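Local atomic coordinates of cell cycle serine/threonine-protein kinase CDC5/MSD2 (Saccharomyces cerevisiae, PDB entry 6MF4), a protein that phosphorylates serine and threonine residues of cell-cycle proteins to promote mitotic exit, the part seen here being its phosphoprotein-binding polo-box domain. Residues H95-V99 / L214-Q220; G110-Q114 / F199-Y203; T239-P243 / I261-S267; L252-L256 / F269-L273. The contacts are given in a common frame with arbitrary orientation. Numbering follows the deposited sequence.

Contact 1: H95-V99 / L214-Q220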
loop_
_atom_site.group_PDB
_atom_site.type_symbol
_atom_site.label_atom_id
_atom_site.label_comp_id
_atom_site.label_asym_id
_atom_site.label_seq_id
_atom_site.Cartn_x
_atom_site.Cartn_y
_atom_site.Cartn_z
ATOM N N HIS A 95 1.109 -4.354 13.175
ATOM C CA HIS A 95 0.438 -4.756 11.947
ATOM C C HIS A 95 0.208 -3.528 11.064
ATOM O O HIS A 95 -0.315 -2.515 11.535
ATOM C CB HIS A 95 -0.897 -5.444 12.250
ATOM C CG HIS A 95 -0.772 -6.898 12.591
ATOM N ND1 HIS A 95 0.174 -7.720 12.020
ATOM C CD2 HIS A 95 -1.481 -7.675 13.444
ATOM C CE1 HIS A 95 0.043 -8.943 12.506
ATOM N NE2 HIS A 95 -0.954 -8.942 13.371
ATOM N N PRO A 96 0.605 -3.604 9.784
ATOM C CA PRO A 96 0.379 -2.453 8.911
ATOM C C PRO A 96 -1.031 -2.422 8.347
ATOM O O PRO A 96 -1.768 -3.404 8.445
ATOM C CB PRO A 96 1.395 -2.667 7.791
ATOM C CG PRO A 96 1.461 -4.141 7.665
ATOM C CD PRO A 96 1.333 -4.676 9.078
ATOM N N MET A 97 -1.390 -1.280 7.776
ATOM C CA MET A 97 -2.560 -1.160 6.925
ATOM C C MET A 97 -2.410 -2.124 5.761
ATOM O O MET A 97 -1.317 -2.245 5.209
ATOM C CB MET A 97 -2.688 0.270 6.401
ATOM C CG MET A 97 -4.022 0.593 5.764
ATOM S SD MET A 97 -5.418 0.435 6.888
ATOM C CE MET A 97 -4.741 1.106 8.411
ATOM N N ILE A 98 -3.485 -2.807 5.379
ATOM C CA ILE A 98 -3.428 -3.657 4.190
ATOM C C ILE A 98 -4.652 -3.464 3.309
ATOM O O ILE A 98 -5.717 -3.047 3.767
ATOM C CB ILE A 98 -3.288 -5.164 4.541
ATOM C CG1 ILE A 98 -4.553 -5.711 5.202
ATOM C CG2 ILE A 98 -2.060 -5.400 5.425
ATOM C CD1 ILE A 98 -4.542 -7.219 5.341
ATOM N N VAL A 99 -4.465 -3.754 2.029
ATOM C CA VAL A 99 -5.547 -3.790 1.064
ATOM C C VAL A 99 -6.196 -5.164 1.129
ATOM O O VAL A 99 -5.527 -6.173 0.926
ATOM C CB VAL A 99 -5.032 -3.512 -0.359
ATOM C CG1 VAL A 99 -6.155 -3.626 -1.378
ATOM C CG2 VAL A 99 -4.387 -2.144 -0.418
ATOM N N LEU A 214 1.216 2.245 -0.388
ATOM C CA LEU A 214 0.316 2.992 0.492
ATOM C C LEU A 214 0.981 4.247 1.030
ATOM O O LEU A 214 2.207 4.338 1.097
ATOM C CB LEU A 214 -0.149 2.114 1.653
ATOM C CG LEU A 214 -0.856 0.811 1.270
ATOM C CD1 LEU A 214 -1.286 0.055 2.515
ATOM C CD2 LEU A 214 -2.051 1.077 0.365
ATOM N N SER A 215 0.157 5.207 1.437
ATOM C CA SER A 215 0.636 6.546 1.751
ATOM C C SER A 215 1.449 6.631 3.040
ATOM O O SER A 215 2.066 7.662 3.305
ATOM C CB SER A 215 -0.551 7.511 1.830
ATOM O OG SER A 215 -1.457 7.125 2.848
ATOM N N ASP A 216 1.452 5.568 3.841
ATOM C CA ASP A 216 2.262 5.549 5.059
ATOM C C ASP A 216 3.621 4.888 4.829
ATOM O O ASP A 216 4.406 4.736 5.763
ATOM C CB ASP A 216 1.520 4.839 6.197
ATOM C CG ASP A 216 1.172 3.398 5.872
ATOM O OD1 ASP A 216 1.398 2.962 4.725
ATOM O OD2 ASP A 216 0.652 2.701 6.769
ATOM N N GLY A 217 3.896 4.499 3.586
ATOM C CA GLY A 217 5.180 3.911 3.236
ATOM C C GLY A 217 5.173 2.395 3.226
ATOM O O GLY A 217 6.204 1.763 2.987
ATOM N N THR A 218 4.012 1.805 3.485
ATOM C CA THR A 218 3.864 0.357 3.428
ATOM C C THR A 218 3.703 -0.113 1.987
ATOM O O THR A 218 3.023 0.529 1.183
ATOM C CB THR A 218 2.661 -0.109 4.274
ATOM O OG1 THR A 218 2.957 0.090 5.661
ATOM C CG2 THR A 218 2.344 -1.586 4.045
ATOM N N PHE A 219 4.354 -1.229 1.669
ATOM C CA PHE A 219 4.227 -1.871 0.367
ATOM C C PHE A 219 3.558 -3.220 0.534
ATOM O O PHE A 219 3.948 -3.997 1.402
ATOM C CB PHE A 219 5.595 -2.047 -0.295
ATOM C CG PHE A 219 6.271 -0.753 -0.648
ATOM C CD1 PHE A 219 7.022 -0.067 0.291
ATOM C CD2 PHE A 219 6.159 -0.225 -1.922
ATOM C CE1 PHE A 219 7.649 1.120 -0.039
ATOM C CE2 PHE A 219 6.785 0.963 -2.254
ATOM C CZ PHE A 219 7.526 1.636 -1.311
ATOM N N GLN A 220 2.551 -3.495 -0.286
ATOM C CA GLN A 220 1.871 -4.781 -0.248
ATOM C C GLN A 220 2.022 -5.493 -1.580
ATOM O O GLN A 220 1.912 -4.876 -2.641
ATOM C CB GLN A 220 0.392 -4.607 0.093
ATOM C CG GLN A 220 -0.355 -5.915 0.214
ATOM C CD GLN A 220 -1.777 -5.717 0.688
ATOM O OE1 GLN A 220 -2.074 -4.757 1.399
ATOM N NE2 GLN A 220 -2.667 -6.614 0.282
#

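Contact 2: G110-Q114 / F199-Y203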
loop_
_atom_site.group_PDB
_atom_site.type_symbol
_atom_site.label_atom_id
_atom_site.label_comp_id
_atom_site.label_asym_id
_atom_site.label_seq_id
_atom_site.Cartn_x
_atom_site.Cartn_y
_atom_site.Cartn_z
ATOM N N GLY A 110 -13.007 4.447 -12.482
ATOM C CA GLY A 110 -12.025 4.378 -11.424
ATOM C C GLY A 110 -11.589 2.993 -10.997
ATOM O O GLY A 110 -12.277 1.999 -11.225
ATOM N N PHE A 111 -10.409 2.966 -10.390
ATOM C CA PHE A 111 -9.862 1.810 -9.699
ATOM C C PHE A 111 -10.339 1.903 -8.260
ATOM O O PHE A 111 -10.374 2.999 -7.703
ATOM C CB PHE A 111 -8.334 1.829 -9.791
ATOM C CG PHE A 111 -7.652 0.698 -9.084
ATOM C CD1 PHE A 111 -7.409 0.754 -7.723
ATOM C CD2 PHE A 111 -7.221 -0.413 -9.793
ATOM C CE1 PHE A 111 -6.763 -0.284 -7.079
ATOM C CE2 PHE A 111 -6.578 -1.453 -9.157
ATOM C CZ PHE A 111 -6.352 -1.390 -7.796
ATOM N N SER A 112 -10.711 0.781 -7.652
ATOM C CA SER A 112 -11.233 0.829 -6.294
ATOM C C SER A 112 -10.633 -0.256 -5.414
ATOM O O SER A 112 -10.249 -1.323 -5.890
ATOM C CB SER A 112 -12.760 0.718 -6.317
ATOM O OG SER A 112 -13.303 0.890 -5.022
ATOM N N TYR A 113 -10.551 0.045 -4.122
ATOM C CA TYR A 113 -9.957 -0.856 -3.148
ATOM C C TYR A 113 -10.605 -0.677 -1.786
ATOM O O TYR A 113 -11.151 0.386 -1.482
ATOM C CB TYR A 113 -8.451 -0.610 -3.042
ATOM C CG TYR A 113 -8.091 0.825 -2.732
ATOM C CD1 TYR A 113 -8.018 1.773 -3.742
ATOM C CD2 TYR A 113 -7.830 1.235 -1.427
ATOM C CE1 TYR A 113 -7.689 3.090 -3.463
ATOM C CE2 TYR A 113 -7.495 2.549 -1.144
ATOM C CZ TYR A 113 -7.431 3.470 -2.167
ATOM O OH TYR A 113 -7.100 4.774 -1.897
ATOM N N GLN A 114 -10.554 -1.728 -0.974
ATOM C CA GLN A 114 -10.969 -1.647 0.418
ATOM C C GLN A 114 -9.756 -1.927 1.296
ATOM O O GLN A 114 -8.929 -2.773 0.959
ATOM C CB GLN A 114 -12.104 -2.636 0.717
ATOM C CG GLN A 114 -12.662 -2.502 2.131
ATOM C CD GLN A 114 -13.874 -3.381 2.379
ATOM O OE1 GLN A 114 -14.868 -3.304 1.663
ATOM N NE2 GLN A 114 -13.798 -4.215 3.408
ATOM N N PHE A 199 -4.124 6.071 2.228
ATOM C CA PHE A 199 -4.715 5.840 0.915
ATOM C C PHE A 199 -3.683 5.223 -0.023
ATOM O O PHE A 199 -2.485 5.188 0.279
ATOM C CB PHE A 199 -5.281 7.139 0.320
ATOM C CG PHE A 199 -4.236 8.102 -0.174
ATOM C CD1 PHE A 199 -3.496 8.860 0.715
ATOM C CD2 PHE A 199 -4.020 8.272 -1.533
ATOM C CE1 PHE A 199 -2.542 9.757 0.259
ATOM C CE2 PHE A 199 -3.070 9.166 -1.993
ATOM C CZ PHE A 199 -2.329 9.905 -1.095
ATOM N N LEU A 200 -4.167 4.730 -1.156
ATOM C CA LEU A 200 -3.318 4.089 -2.151
ATOM C C LEU A 200 -2.731 5.127 -3.099
ATOM O O LEU A 200 -3.465 5.810 -3.803
ATOM C CB LEU A 200 -4.122 3.056 -2.937
ATOM C CG LEU A 200 -3.397 2.310 -4.054
ATOM C CD1 LEU A 200 -2.312 1.435 -3.462
ATOM C CD2 LEU A 200 -4.390 1.486 -4.860
ATOM N N ARG A 201 -1.410 5.246 -3.113
ATOM C CA ARG A 201 -0.748 6.217 -3.978
ATOM C C ARG A 201 -0.515 5.667 -5.377
ATOM O O ARG A 201 -0.682 6.375 -6.370
ATOM C CB ARG A 201 0.592 6.638 -3.393
ATOM C CG ARG A 201 0.515 7.452 -2.125
ATOM C CD ARG A 201 1.907 7.541 -1.517
ATOM N NE ARG A 201 2.059 8.706 -0.667
ATOM C CZ ARG A 201 3.144 8.971 0.050
ATOM N NH1 ARG A 201 4.183 8.145 0.037
ATOM N NH2 ARG A 201 3.179 10.064 0.796
ATOM N N ARG A 202 -0.097 4.409 -5.451
ATOM C CA ARG A 202 0.212 3.792 -6.732
ATOM C C ARG A 202 0.026 2.289 -6.645
ATOM O O ARG A 202 0.354 1.672 -5.631
ATOM C CB ARG A 202 1.644 4.131 -7.164
ATOM C CG ARG A 202 2.043 3.558 -8.526
ATOM C CD ARG A 202 3.302 4.216 -9.077
ATOM N NE ARG A 202 4.470 3.988 -8.233
ATOM C CZ ARG A 202 5.629 4.624 -8.369
ATOM N NH1 ARG A 202 5.781 5.548 -9.311
ATOM N NH2 ARG A 202 6.635 4.352 -7.546
ATOM N N TYR A 203 -0.537 1.715 -7.701
ATOM C CA TYR A 203 -0.576 0.268 -7.852
ATOM C C TYR A 203 0.090 -0.105 -9.164
ATOM O O TYR A 203 0.092 0.680 -10.111
ATOM C CB TYR A 203 -2.005 -0.264 -7.815
ATOM C CG TYR A 203 -2.823 0.117 -9.025
ATOM C CD1 TYR A 203 -2.799 -0.658 -10.179
ATOM C CD2 TYR A 203 -3.617 1.253 -9.016
ATOM C CE1 TYR A 203 -3.540 -0.311 -11.287
ATOM C CE2 TYR A 203 -4.368 1.606 -10.120
ATOM C CZ TYR A 203 -4.325 0.820 -11.252
ATOM O OH TYR A 203 -5.067 1.169 -12.357
HETATM O O HOH W 1 -6.167 6.031 -4.050
#

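Contact 3: T239-P243 / I261-S267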
loop_
_atom_site.group_PDB
_atom_site.type_symbol
_atom_site.label_atom_id
_atom_site.label_comp_id
_atom_site.label_asym_id
_atom_site.label_seq_id
_atom_site.Cartn_x
_atom_site.Cartn_y
_atom_site.Cartn_z
ATOM N N THR A 239 4.966 -8.608 6.921
ATOM C CA THR A 239 3.690 -9.126 7.381
ATOM C C THR A 239 3.230 -10.157 6.375
ATOM O O THR A 239 3.077 -9.860 5.189
ATOM C CB THR A 239 2.639 -8.009 7.534
ATOM O OG1 THR A 239 3.066 -7.093 8.546
ATOM C CG2 THR A 239 1.279 -8.582 7.917
ATOM N N TYR A 240 3.040 -11.380 6.848
ATOM C CA TYR A 240 2.566 -12.439 5.988
ATOM C C TYR A 240 1.070 -12.584 6.165
ATOM O O TYR A 240 0.559 -12.609 7.285
ATOM C CB TYR A 240 3.273 -13.757 6.288
ATOM C CG TYR A 240 2.674 -14.916 5.530
ATOM C CD1 TYR A 240 3.018 -15.157 4.208
ATOM C CD2 TYR A 240 1.753 -15.758 6.131
ATOM C CE1 TYR A 240 2.467 -16.209 3.510
ATOM C CE2 TYR A 240 1.198 -16.811 5.443
ATOM C CZ TYR A 240 1.557 -17.034 4.135
ATOM O OH TYR A 240 0.995 -18.088 3.458
ATOM N N ILE A 241 0.375 -12.662 5.040
ATOM C CA ILE A 241 -1.059 -12.875 5.030
ATOM C C ILE A 241 -1.322 -14.177 4.282
ATOM O O ILE A 241 -1.095 -14.266 3.078
ATOM C CB ILE A 241 -1.802 -11.710 4.359
ATOM C CG1 ILE A 241 -1.402 -10.372 4.995
ATOM C CG2 ILE A 241 -3.305 -11.916 4.441
ATOM C CD1 ILE A 241 -1.344 -9.222 4.010
ATOM N N SER A 242 -1.781 -15.191 5.005
ATOM C CA SER A 242 -2.000 -16.504 4.413
ATOM C C SER A 242 -3.223 -16.490 3.495
ATOM O O SER A 242 -4.025 -15.550 3.543
ATOM C CB SER A 242 -2.177 -17.555 5.507
ATOM O OG SER A 242 -3.469 -17.464 6.083
ATOM N N PRO A 243 -3.368 -17.528 2.650
ATOM C CA PRO A 243 -4.533 -17.635 1.762
ATOM C C PRO A 243 -5.867 -17.694 2.513
ATOM O O PRO A 243 -6.914 -17.563 1.877
ATOM C CB PRO A 243 -4.279 -18.942 1.002
ATOM C CG PRO A 243 -2.804 -19.135 1.047
ATOM C CD PRO A 243 -2.358 -18.565 2.360
ATOM N N ILE A 261 8.667 -18.245 6.083
ATOM C CA ILE A 261 7.608 -17.759 6.956
ATOM C C ILE A 261 7.256 -18.872 7.940
ATOM O O ILE A 261 6.949 -19.991 7.519
ATOM C CB ILE A 261 6.340 -17.345 6.172
ATOM C CG1 ILE A 261 6.664 -16.289 5.108
ATOM C CG2 ILE A 261 5.257 -16.842 7.130
ATOM C CD1 ILE A 261 7.041 -14.916 5.660
ATOM N N PRO A 262 7.321 -18.584 9.253
ATOM C CA PRO A 262 6.861 -19.577 10.229
ATOM C C PRO A 262 5.419 -20.014 9.992
ATOM O O PRO A 262 4.530 -19.172 9.845
ATOM C CB PRO A 262 6.995 -18.838 11.563
ATOM C CG PRO A 262 8.110 -17.893 11.341
ATOM C CD PRO A 262 7.953 -17.429 9.917
ATOM N N GLY A 263 5.206 -21.325 9.940
ATOM C CA GLY A 263 3.876 -21.885 9.784
ATOM C C GLY A 263 3.444 -22.085 8.342
ATOM O O GLY A 263 2.413 -22.710 8.088
ATOM N N TYR A 264 4.227 -21.567 7.398
ATOM C CA TYR A 264 3.850 -21.605 5.986
ATOM C C TYR A 264 5.031 -21.934 5.078
ATOM O O TYR A 264 5.471 -21.097 4.289
ATOM C CB TYR A 264 3.224 -20.272 5.584
ATOM C CG TYR A 264 1.957 -19.983 6.349
ATOM C CD1 TYR A 264 0.735 -20.472 5.911
ATOM C CD2 TYR A 264 1.984 -19.246 7.526
ATOM C CE1 TYR A 264 -0.426 -20.223 6.611
ATOM C CE2 TYR A 264 0.826 -18.991 8.233
ATOM C CZ TYR A 264 -0.376 -19.485 7.773
ATOM O OH TYR A 264 -1.533 -19.234 8.472
ATOM N N PRO A 265 5.537 -23.169 5.180
ATOM C CA PRO A 265 6.683 -23.614 4.377
ATOM C C PRO A 265 6.411 -23.609 2.872
ATOM O O PRO A 265 7.362 -23.667 2.095
ATOM C CB PRO A 265 6.942 -25.040 4.880
ATOM C CG PRO A 265 5.737 -25.434 5.647
ATOM C CD PRO A 265 5.082 -24.194 6.133
ATOM N N GLU A 266 5.143 -23.536 2.473
ATOM C CA GLU A 266 4.787 -23.542 1.056
ATOM C C GLU A 266 4.786 -22.149 0.442
ATOM O O GLU A 266 4.512 -21.995 -0.749
ATOM C CB GLU A 266 3.406 -24.177 0.845
ATOM C CG GLU A 266 2.207 -23.345 1.320
ATOM C CD GLU A 266 1.903 -23.512 2.795
ATOM O OE1 GLU A 266 2.802 -23.937 3.553
ATOM O OE2 GLU A 266 0.757 -23.219 3.195
ATOM N N SER A 267 5.077 -21.131 1.243
ATOM C CA SER A 267 4.903 -19.761 0.781
ATOM C C SER A 267 6.067 -19.288 -0.085
ATOM O O SER A 267 5.975 -18.233 -0.703
ATOM C CB SER A 267 4.716 -18.815 1.971
ATOM O OG SER A 267 5.790 -18.924 2.892
#

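Contact 4: L252-L256 / F269-L273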
loop_
_atom_site.group_PDB
_atom_site.type_symbol
_atom_site.label_atom_id
_atom_site.label_comp_id
_atom_site.label_asym_id
_atom_site.label_seq_id
_atom_site.Cartn_x
_atom_site.Cartn_y
_atom_site.Cartn_z
ATOM N N LEU A 252 11.979 -8.633 9.515
ATOM C CA LEU A 252 12.411 -9.308 8.301
ATOM C C LEU A 252 13.662 -10.148 8.553
ATOM O O LEU A 252 13.779 -11.263 8.050
ATOM C CB LEU A 252 12.669 -8.290 7.190
ATOM C CG LEU A 252 13.216 -8.835 5.868
ATOM C CD1 LEU A 252 12.312 -9.920 5.297
ATOM C CD2 LEU A 252 13.390 -7.704 4.862
ATOM N N VAL A 253 14.590 -9.613 9.335
ATOM C CA VAL A 253 15.849 -10.305 9.585
ATOM C C VAL A 253 15.594 -11.630 10.308
ATOM O O VAL A 253 16.311 -12.605 10.097
ATOM C CB VAL A 253 16.827 -9.421 10.400
ATOM C CG1 VAL A 253 16.274 -9.117 11.788
ATOM C CG2 VAL A 253 18.200 -10.083 10.485
ATOM N N GLU A 254 14.554 -11.668 11.136
ATOM C CA GLU A 254 14.171 -12.895 11.830
ATOM C C GLU A 254 13.662 -13.957 10.853
ATOM O O GLU A 254 13.948 -15.145 11.011
ATOM C CB GLU A 254 13.105 -12.593 12.886
ATOM C CG GLU A 254 12.583 -13.823 13.621
ATOM C CD GLU A 254 11.519 -13.482 14.653
ATOM O OE1 GLU A 254 10.641 -14.336 14.906
ATOM O OE2 GLU A 254 11.560 -12.364 15.213
ATOM N N VAL A 255 12.908 -13.530 9.844
ATOM C CA VAL A 255 12.400 -14.449 8.829
ATOM C C VAL A 255 13.546 -14.961 7.966
ATOM O O VAL A 255 13.561 -16.125 7.572
ATOM C CB VAL A 255 11.329 -13.776 7.934
ATOM C CG1 VAL A 255 10.961 -14.664 6.748
ATOM C CG2 VAL A 255 10.089 -13.454 8.749
ATOM N N LEU A 256 14.506 -14.090 7.673
ATOM C CA LEU A 256 15.655 -14.480 6.870
ATOM C C LEU A 256 16.476 -15.541 7.600
ATOM O O LEU A 256 16.879 -16.540 7.004
ATOM C CB LEU A 256 16.518 -13.261 6.536
ATOM C CG LEU A 256 15.865 -12.280 5.558
ATOM C CD1 LEU A 256 16.648 -10.980 5.488
ATOM C CD2 LEU A 256 15.737 -12.895 4.177
ATOM N N PHE A 269 9.130 -18.060 0.419
ATOM C CA PHE A 269 9.486 -16.708 0.830
ATOM C C PHE A 269 10.656 -16.108 0.046
ATOM O O PHE A 269 10.606 -14.941 -0.344
ATOM C CB PHE A 269 9.806 -16.695 2.327
ATOM C CG PHE A 269 10.464 -15.429 2.793
ATOM C CD1 PHE A 269 9.728 -14.267 2.957
ATOM C CD2 PHE A 269 11.819 -15.405 3.072
ATOM C CE1 PHE A 269 10.337 -13.098 3.385
ATOM C CE2 PHE A 269 12.432 -14.245 3.499
ATOM C CZ PHE A 269 11.690 -13.090 3.658
ATOM N N ARG A 270 11.702 -16.890 -0.198
ATOM C CA ARG A 270 12.906 -16.338 -0.813
ATOM C C ARG A 270 12.657 -15.879 -2.246
ATOM O O ARG A 270 13.214 -14.872 -2.689
ATOM C CB ARG A 270 14.043 -17.361 -0.789
ATOM C CG ARG A 270 15.361 -16.829 -1.353
ATOM C CD ARG A 270 15.882 -15.627 -0.561
ATOM N NE ARG A 270 15.721 -14.361 -1.277
ATOM C CZ ARG A 270 16.207 -13.195 -0.855
ATOM N NH1 ARG A 270 16.884 -13.124 0.286
ATOM N NH2 ARG A 270 16.015 -12.097 -1.574
ATOM N N GLU A 271 11.832 -16.619 -2.978
ATOM C CA GLU A 271 11.485 -16.223 -4.335
ATOM C C GLU A 271 10.638 -14.954 -4.301
ATOM O O GLU A 271 10.808 -14.054 -5.123
ATOM C CB GLU A 271 10.739 -17.348 -5.054
ATOM C CG GLU A 271 10.152 -16.959 -6.411
ATOM C CD GLU A 271 11.199 -16.471 -7.401
ATOM O OE1 GLU A 271 12.399 -16.759 -7.204
ATOM O OE2 GLU A 271 10.818 -15.793 -8.381
ATOM N N LYS A 272 9.729 -14.882 -3.338
ATOM C CA LYS A 272 8.855 -13.723 -3.225
ATOM C C LYS A 272 9.648 -12.474 -2.855
ATOM O O LYS A 272 9.397 -11.400 -3.395
ATOM C CB LYS A 272 7.746 -13.991 -2.208
ATOM C CG LYS A 272 6.686 -14.935 -2.758
ATOM C CD LYS A 272 5.658 -15.337 -1.721
ATOM C CE LYS A 272 4.556 -16.199 -2.346
ATOM N NZ LYS A 272 5.014 -16.977 -3.545
ATOM N N LEU A 273 10.619 -12.610 -1.954
ATOM C CA LEU A 273 11.425 -11.458 -1.558
ATOM C C LEU A 273 12.263 -10.955 -2.731
ATOM O O LEU A 273 12.493 -9.756 -2.872
ATOM C CB LEU A 273 12.326 -11.804 -0.372
ATOM C CG LEU A 273 13.058 -10.613 0.256
ATOM C CD1 LEU A 273 12.072 -9.608 0.858
ATOM C CD2 LEU A 273 14.050 -11.086 1.314
#

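Contact 1: H95-V99 / L214-Q220
One glutamine side chain stands in for a strand partner: the carboxamide of Gln220 closes a two-point hydrogen-bonded ring with the backbone of Val99. Val99 N donates to Gln220 OE1 at 2.7 Å, and Gln220 NE2 donates back to Val99 O at 3.0 Å, both nearly straight. The fully extended first two chi angles of Gln220 (t, t) carry the amide across the 7.0 Å that separate its CA from Ile98 CA. Gln220 OE1 also lies 3.4 Å from Ile98 CB. Apolar contacts continue along the segment: Leu214 CD1 packs 4.1 Å from Met97 CB, and Leu214 CD2 the same distance from Val99 CG2. Pro96 CB rests 3.8 Å from Thr218 OG1. The carbonyl of Met97 faces only carbon here, with Leu214 CD1 3.5 Å from its O atom, and has no polar partner. The hairpin joining strands 209-214 and 219-223 reverses through a type I turn from Leu214 to Gly217; the positive phi of Gly217 suits glycine. Asp216 OD1 accepts from Thr218 N at 3.1 Å, an Asx turn. The contact joins the loop between helix 56-82 and strand 99-103 to the sheet of polo box 2. Phe219 faces helix 56-82 on the other side of the sheet, and Pro96 reaches strand 228-232 just before the chain enters strand 99-103.

Contact 2: G110-Q114 / F199-Y203
Phe111 and Tyr203 meet face to face between the two polo boxes, their ring centroids 3.9 Å apart and planes inclined by 13°. The rotamers differ: Phe111 takes chi1 t and Tyr203 chi1 p, yet both chi2 values lie near 90° in magnitude, and the rings come out almost parallel with Phe111 CD2 3.5 Å from Tyr203 CZ. Two residues further on, Tyr113 uses chi1 p, which carries its hydroxyl to the start of strand 200-203. There Tyr113 OH accepts from Leu200 N at 3.0 Å, while Leu200 CB lies over the face of the Tyr113 ring, 3.8 Å from its centroid, in a CH-pi contact. Leu200, in the t, p rotamer, also sends CD2 to within 3.7 Å of Phe111 CE1, so this leucine touches both Phe111 and Tyr113. Phe199 turns its ring away from 110-114, edge-to-face with Trp150, and meets Tyr113 OH through CB at 3.7 Å. The strand axes are 10.1 Å apart at an angle of 119°, too distant for backbone pairing. A classic beta bulge at Arg201 and Arg202, opposite Glu213, interrupts the regular strand between Leu200 and Tyr203. A water lies 2.7 Å from Tyr113 OH and donates to Leu200 O at 2.7 Å. The interface is therefore chiefly aromatic and aliphatic, with one tyrosine hydroxyl and a water satisfying both backbone polar groups of Leu200 inside a buried junction.

Contact 3: T239-P243 / I261-S267
Strand 239-241 runs extended through Ser242 and turns at Pro243, whereas 261-267 is irregular: a type II turn from Ile261 to Tyr264, closed by Tyr264 N to Ile261 O at 3.1 Å, with Gly263 at a positive phi that calls for glycine. A second backbone bond, Ser267 N to Tyr264 O at 3.1 Å, curls the chain again, and Ser267 OG donates to the same Tyr264 O at 2.6 Å. The backbones stay more than 7 Å apart, Tyr240 CA lying 7.4 Å from Ile261 CA, and side chains fill the gap. Tyr240 is central. Ile261 CG2 sits over the face of the Tyr240 ring, 4.0 Å from its centroid, as a CH-pi contact; the Tyr264 ring meets that of Tyr240 obliquely, centroids 4.6 Å apart and planes at 40°, with Tyr240 CE2 and Tyr264 CD2 at 3.3 Å; and Ser267 CB approaches Tyr240 CE1 to 3.8 Å. Tyr240 OH hydrogen-bonds to His227. Ser242 CB touches Tyr264 CE1 at 3.4 Å, the Ser242 hydroxyl being hydrogen-bonded to Ser244. Far from the zinc ligands, the connection between helices 252-258 and 269-283 folds back onto the antiparallel sheet of polo box 2; a helix packed on such a sheet is the polo-box fold.

Contact 4: L252-L256 / F269-L273
Phe269, with 70 Å² buried, is the wedge between the two helices. Its chi1 t rotamer sends the ring into the gap between them, where Val255 CG1 sits over one face, 3.5 Å from the centroid and 12° off the normal, a close CH-pi contact. At the ring edge lie Leu252 CD1, 3.6 Å from Phe269 CZ, and Leu256 CD2, 3.6 Å from Phe269 CE2. The helix segments run at 134° to each other with axes 12.2 Å apart at closest, a wide spacing bridged by these large side chains. Both belong to polo box 2, whose two C-terminal helices pack on the antiparallel sheet, Phe269 touching Met229 and Leu252 touching Val238. Leu256, second with 45 Å², also reaches Leu273, one turn beyond Phe269, its CD2 3.8 Å from Leu273 CD2. Val255 adds 34 Å². At the border Leu256 CD2 comes within 4.1 Å of Arg270 NH1, which forms a salt bridge with Glu77 of helix 56-82.

In the fold
Contact 2 is nested along the chain inside the loop closed by contact 1; contacts 3 and 4 follow, their segments alternating. Contacts 1, 2 and 3 all reach the sheet of polo box 2. The centres of contacts 1 and 2 lie about 12 Å apart, touching where Ser215 N lies 2.9 Å from Phe199 O, a probable hydrogen bond. Contact 1 meets contact 3, about 18 Å away between centres, through Ile98 CD1 and Ile241 CD1 at 4.0 Å. Contacts 3 and 4, centres about 10 Å apart, share one core. Contacts 2 and 4 (nearest atoms about 16 Å apart) do not touch. Contact 2 thus joins the sheets of the two polo boxes, contact 1 ties the loop leading into strand 99-103 to the second sheet, and 3 and 4 close polo box 2 itself.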